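Local coordinates for deoxyribodipyrimidine photo-lyase (Oryza sativa Japonica Group, PDB 3UMV), which uses light to split cyclobutane pyrimidine dimers in UV-damaged DNA back into single pyrimidines, with FAD as its cofactor, at residues 184-196 against 318-330. Residues are numbered along the deposited sequence; the frame is centred on the assembly and turned at random.
Sequences SAKTFRGKVSKVM and EELVVRRELADNF. With FAD (flavin-adenine dinucleotide), chain I.
Helix 185-193 crosses helix 318-330 nearly at right angles, their N-to-C directions 105° apart and their axes 9.6 Å apart at closest approach, so that Ala185, Phe188 and Arg189 meet Val322 and its neighbours. The packing is knobs-into-holes, on the side of 318-330 turned away from the FAD adenine in the photolyase fold. Phe188 is the main knob, seated among Val322, Glu325, Leu326 and Asn329. With CG anti to the backbone N (chi1 -174°), its ring lies flat against the other helix, and Leu326 CA makes a CH-pi contact 4.1 Å from the ring centroid. Val192 CG1 covers the opposite face toward the rim, while Asn329 CB meets Phe188 CE1 at 3.9 Å; the Asn329 amide itself bonds to the backbone of Lys180 and Glu182. In return Val322 inserts between Ala185, Phe188, Arg189 and Val192.

At one margin Arg189 bends at chi3 and grips Glu318 side-on in a salt bridge. Arg189 NH1 reaches Glu318 OE1 at 2.7 Å in an almost straight bond within the guanidinium plane, yet from above the carboxylate plane, whereas Arg189 NE meets Glu318 OE2 on its syn side, tilted from the carboxylate plane and less straight. A leucine in place of Arg189 would probably leave the Glu318 carboxylate without its charged mate and freer to turn. Farther along, Met196 CE meets Val321 CG1 tip to tip at 3.8 Å. The backbone of Arg323 flanks the adenine, and one turn on, Leu326 CD2 lies 3.6 Å from Ala185 N.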
# COMPACT_ATOMS: atom_id res chain seq x y z
N SER A 184 8.13 -6.97 -16.57
CA SER A 184 9.10 -6.72 -15.52
C SER A 184 9.38 -5.24 -15.27
O SER A 184 8.85 -4.35 -15.97
CB SER A 184 10.42 -7.39 -15.87
OG SER A 184 10.99 -6.75 -17.01
N ALA A 185 10.23 -4.98 -14.28
CA ALA A 185 10.65 -3.62 -13.97
C ALA A 185 11.34 -3.01 -15.18
O ALA A 185 11.13 -1.84 -15.48
CB ALA A 185 11.57 -3.60 -12.77
N LYS A 186 12.15 -3.79 -15.87
CA LYS A 186 12.84 -3.25 -17.04
C LYS A 186 11.87 -2.70 -18.08
O LYS A 186 12.01 -1.55 -18.54
CB LYS A 186 13.75 -4.31 -17.66
CG LYS A 186 14.66 -3.74 -18.75
CD LYS A 186 14.00 -3.71 -20.11
CE LYS A 186 14.91 -3.02 -21.12
NZ LYS A 186 14.57 -3.40 -22.53
N THR A 187 10.88 -3.50 -18.45
CA THR A 187 9.96 -3.08 -19.50
C THR A 187 9.04 -1.97 -19.01
O THR A 187 8.67 -1.08 -19.77
CB THR A 187 9.14 -4.27 -20.08
OG1 THR A 187 8.24 -4.77 -19.09
CG2 THR A 187 10.08 -5.40 -20.50
N PHE A 188 8.69 -2.02 -17.74
CA PHE A 188 7.88 -0.96 -17.14
C PHE A 188 8.68 0.35 -17.07
O PHE A 188 8.17 1.42 -17.42
CB PHE A 188 7.41 -1.38 -15.76
CG PHE A 188 6.45 -0.42 -15.14
CD1 PHE A 188 5.16 -0.31 -15.61
CD2 PHE A 188 6.85 0.40 -14.09
CE1 PHE A 188 4.26 0.58 -15.05
CE2 PHE A 188 5.96 1.29 -13.52
CZ PHE A 188 4.66 1.38 -14.01
N ARG A 189 9.94 0.27 -16.65
CA ARG A 189 10.80 1.46 -16.59
C ARG A 189 10.95 2.12 -17.96
O ARG A 189 10.99 3.35 -18.07
CB ARG A 189 12.18 1.08 -16.04
CG ARG A 189 13.13 2.24 -15.79
CD ARG A 189 14.52 1.70 -15.44
NE ARG A 189 14.46 0.66 -14.41
CZ ARG A 189 14.85 -0.60 -14.59
NH1 ARG A 189 14.75 -1.47 -13.59
NH2 ARG A 189 15.34 -0.99 -15.75
N GLY A 190 11.02 1.31 -19.01
CA GLY A 190 11.16 1.84 -20.36
C GLY A 190 10.02 2.79 -20.67
O GLY A 190 10.22 3.84 -21.29
N LYS A 191 8.82 2.45 -20.23
CA LYS A 191 7.66 3.30 -20.51
C LYS A 191 7.57 4.53 -19.61
O LYS A 191 7.35 5.64 -20.10
CB LYS A 191 6.37 2.47 -20.47
CG LYS A 191 6.30 1.49 -21.63
CD LYS A 191 4.94 0.87 -21.82
CE LYS A 191 5.04 -0.27 -22.80
NZ LYS A 191 3.78 -1.03 -22.90
N VAL A 192 7.75 4.36 -18.31
CA VAL A 192 7.58 5.48 -17.39
C VAL A 192 8.72 6.51 -17.44
O VAL A 192 8.50 7.69 -17.22
CB VAL A 192 7.28 5.03 -15.94
CG1 VAL A 192 5.96 4.26 -15.88
CG2 VAL A 192 8.41 4.18 -15.38
N SER A 193 9.94 6.06 -17.73
CA SER A 193 11.06 6.99 -17.76
C SER A 193 10.83 8.06 -18.83
O SER A 193 11.27 9.21 -18.67
CB SER A 193 12.39 6.26 -17.96
OG SER A 193 12.40 5.59 -19.20
N LYS A 194 10.13 7.70 -19.90
CA LYS A 194 9.81 8.63 -20.98
C LYS A 194 8.90 9.79 -20.57
O LYS A 194 8.96 10.88 -21.16
CB LYS A 194 9.16 7.89 -22.14
CG LYS A 194 10.10 6.96 -22.88
CD LYS A 194 9.34 6.21 -23.95
CE LYS A 194 10.24 5.26 -24.72
NZ LYS A 194 9.45 4.52 -25.74
N VAL A 195 8.05 9.56 -19.58
CA VAL A 195 7.09 10.57 -19.16
C VAL A 195 7.33 11.01 -17.72
O VAL A 195 6.51 11.73 -17.14
CB VAL A 195 5.63 10.05 -19.28
CG1 VAL A 195 5.29 9.74 -20.73
CG2 VAL A 195 5.44 8.81 -18.43
N MET A 196 8.45 10.59 -17.15
CA MET A 196 8.71 10.90 -15.75
C MET A 196 8.81 12.40 -15.53
O MET A 196 8.25 12.92 -14.56
CB MET A 196 9.98 10.21 -15.25
CG MET A 196 10.15 10.24 -13.73
SD MET A 196 8.83 9.39 -12.79
CE MET A 196 8.80 7.78 -13.57
N GLU A 318 14.28 3.81 -7.86
CA GLU A 318 13.92 2.59 -8.58
C GLU A 318 12.89 1.76 -7.79
O GLU A 318 11.90 1.25 -8.34
CB GLU A 318 15.18 1.77 -8.92
CG GLU A 318 14.93 0.35 -9.44
CD GLU A 318 14.29 0.31 -10.84
OE1 GLU A 318 13.73 -0.75 -11.20
OE2 GLU A 318 14.36 1.32 -11.56
N GLU A 319 13.12 1.62 -6.49
CA GLU A 319 12.21 0.83 -5.66
C GLU A 319 10.93 1.62 -5.40
O GLU A 319 9.81 1.11 -5.52
CB GLU A 319 12.88 0.41 -4.34
CG GLU A 319 14.26 -0.22 -4.51
CD GLU A 319 14.23 -1.55 -5.24
OE1 GLU A 319 13.45 -2.45 -4.84
OE2 GLU A 319 14.99 -1.71 -6.22
N LEU A 320 11.10 2.91 -5.08
CA LEU A 320 9.98 3.74 -4.70
C LEU A 320 8.98 3.99 -5.83
O LEU A 320 7.78 4.06 -5.59
CB LEU A 320 10.49 5.08 -4.16
CG LEU A 320 9.42 6.13 -3.87
CD1 LEU A 320 8.65 5.74 -2.63
CD2 LEU A 320 10.07 7.49 -3.68
N VAL A 321 9.47 4.16 -7.06
CA VAL A 321 8.62 4.52 -8.19
C VAL A 321 8.41 3.35 -9.13
O VAL A 321 7.29 2.89 -9.32
CB VAL A 321 9.16 5.74 -8.96
CG1 VAL A 321 8.33 6.01 -10.23
CG2 VAL A 321 9.20 6.96 -8.05
N VAL A 322 9.48 2.85 -9.72
CA VAL A 322 9.33 1.78 -10.69
C VAL A 322 8.73 0.49 -10.12
O VAL A 322 7.75 -0.02 -10.63
CB VAL A 322 10.64 1.50 -11.44
CG1 VAL A 322 10.53 0.19 -12.18
CG2 VAL A 322 10.91 2.63 -12.43
N ARG A 323 9.33 -0.03 -9.05
CA ARG A 323 8.85 -1.29 -8.51
C ARG A 323 7.45 -1.15 -7.92
O ARG A 323 6.55 -1.93 -8.24
CB ARG A 323 9.83 -1.85 -7.48
CG ARG A 323 11.20 -2.20 -8.06
CD ARG A 323 11.65 -3.57 -7.58
NE ARG A 323 10.80 -4.63 -8.12
CZ ARG A 323 11.13 -5.39 -9.16
NH1 ARG A 323 10.30 -6.33 -9.59
NH2 ARG A 323 12.30 -5.20 -9.77
N ARG A 324 7.25 -0.14 -7.07
CA ARG A 324 5.97 0.03 -6.40
C ARG A 324 4.87 0.21 -7.45
O ARG A 324 3.83 -0.44 -7.39
CB ARG A 324 5.98 1.21 -5.44
CG ARG A 324 4.62 1.45 -4.78
CD ARG A 324 4.66 2.68 -3.89
NE ARG A 324 5.22 3.79 -4.64
CZ ARG A 324 4.55 4.55 -5.50
NH1 ARG A 324 3.24 4.38 -5.70
NH2 ARG A 324 5.21 5.51 -6.16
N GLU A 325 5.13 1.08 -8.42
CA GLU A 325 4.12 1.33 -9.44
C GLU A 325 3.90 0.16 -10.39
O GLU A 325 2.81 -0.01 -10.94
CB GLU A 325 4.37 2.68 -10.14
CG GLU A 325 4.15 3.81 -9.14
CD GLU A 325 4.31 5.23 -9.68
OE1 GLU A 325 4.16 5.47 -10.90
OE2 GLU A 325 4.55 6.11 -8.83
N LEU A 326 4.93 -0.67 -10.55
CA LEU A 326 4.80 -1.91 -11.31
C LEU A 326 3.81 -2.85 -10.62
O LEU A 326 3.09 -3.58 -11.29
CB LEU A 326 6.17 -2.60 -11.47
CG LEU A 326 6.11 -4.01 -12.08
CD1 LEU A 326 5.59 -4.01 -13.52
CD2 LEU A 326 7.48 -4.63 -12.00
N ALA A 327 3.77 -2.82 -9.29
CA ALA A 327 2.79 -3.64 -8.58
C ALA A 327 1.37 -3.17 -8.83
O ALA A 327 0.48 -4.01 -8.97
CB ALA A 327 3.08 -3.71 -7.06
N ASP A 328 1.14 -1.85 -8.86
CA ASP A 328 -0.19 -1.33 -9.23
C ASP A 328 -0.54 -1.74 -10.67
O ASP A 328 -1.67 -2.16 -10.96
CB ASP A 328 -0.30 0.19 -9.06
CG ASP A 328 -0.99 0.60 -7.75
OD1 ASP A 328 -1.70 1.64 -7.71
OD2 ASP A 328 -0.82 -0.15 -6.76
N ASN A 329 0.44 -1.62 -11.56
CA ASN A 329 0.25 -2.03 -12.95
C ASN A 329 -0.27 -3.47 -13.00
O ASN A 329 -1.26 -3.75 -13.67
CB ASN A 329 1.57 -1.91 -13.70
CG ASN A 329 1.52 -2.56 -15.07
OD1 ASN A 329 1.96 -3.70 -15.23
ND2 ASN A 329 0.97 -1.86 -16.05
N PHE A 330 0.39 -4.35 -12.26
CA PHE A 330 0.03 -5.75 -12.32
C PHE A 330 -1.36 -6.01 -11.77
O PHE A 330 -2.19 -6.66 -12.41
CB PHE A 330 1.06 -6.61 -11.59
CG PHE A 330 0.70 -8.06 -11.56
CD1 PHE A 330 0.88 -8.86 -12.69
CD2 PHE A 330 0.19 -8.63 -10.41
CE1 PHE A 330 0.54 -10.21 -12.65
CE2 PHE A 330 -0.14 -9.99 -10.38
CZ PHE A 330 0.04 -10.77 -11.49
PA FAD I . 12.70 0.63 1.16
O1A FAD I . 13.82 -0.27 0.71
O2A FAD I . 13.14 1.86 1.90
O5B FAD I . 11.82 1.00 -0.12
C5B FAD I . 11.16 2.25 -0.23
C4B FAD I . 9.81 2.06 -0.92
O4B FAD I . 9.94 1.47 -2.21
C3B FAD I . 8.91 1.10 -0.16
O3B FAD I . 8.24 1.75 0.89
C2B FAD I . 7.97 0.66 -1.23
O2B FAD I . 7.03 1.69 -1.49
C1B FAD I . 8.87 0.57 -2.43
N9A FAD I . 9.38 -0.80 -2.61
C8A FAD I . 10.56 -1.32 -2.15
N7A FAD I . 10.62 -2.61 -2.56
C5A FAD I . 9.49 -2.91 -3.27
C6A FAD I . 9.02 -4.05 -3.92
N6A FAD I . 9.76 -5.16 -4.03
N1A FAD I . 7.81 -4.02 -4.57
C2A FAD I . 7.07 -2.86 -4.58
N3A FAD I . 7.53 -1.74 -3.94
C4A FAD I . 8.73 -1.76 -3.30
N1 FAD I . 5.59 -4.13 0.19
C2 FAD I . 4.52 -3.49 0.75
O2 FAD I . 4.48 -2.26 0.65
N3 FAD I . 3.52 -4.20 1.39
C4 FAD I . 3.60 -5.58 1.48
O4 FAD I . 2.70 -6.22 2.06
C4X FAD I . 4.68 -6.23 0.90
N5 FAD I . 4.82 -7.59 0.97
C5X FAD I . 5.89 -8.22 0.37
C6 FAD I . 6.01 -9.62 0.42
C7 FAD I . 7.09 -10.26 -0.18
C7M FAD I . 7.19 -11.76 -0.12
C8 FAD I . 8.07 -9.49 -0.82
C8M FAD I . 9.26 -10.11 -1.49
C9 FAD I . 7.95 -8.11 -0.86
C9A FAD I . 6.87 -7.48 -0.26
N10 FAD I . 6.76 -6.10 -0.30
C10 FAD I . 5.67 -5.50 0.27
C1' FAD I . 7.80 -5.23 -0.98
C2' FAD I . 8.96 -4.76 -0.04
O2' FAD I . 9.54 -5.80 0.74
C3' FAD I . 8.56 -3.62 0.92
O3' FAD I . 7.93 -2.60 0.19
C4' FAD I . 9.74 -3.02 1.67
O4' FAD I . 10.39 -4.03 2.43
C5' FAD I . 9.22 -1.90 2.57
O5' FAD I . 10.14 -1.42 3.52
P FAD I . 10.76 0.05 3.34
O1P FAD I . 9.66 1.07 3.12
O2P FAD I . 11.62 0.37 4.53
O3P FAD I . 11.65 -0.26 2.03
O HOH W 1 11.19 -6.80 -12.17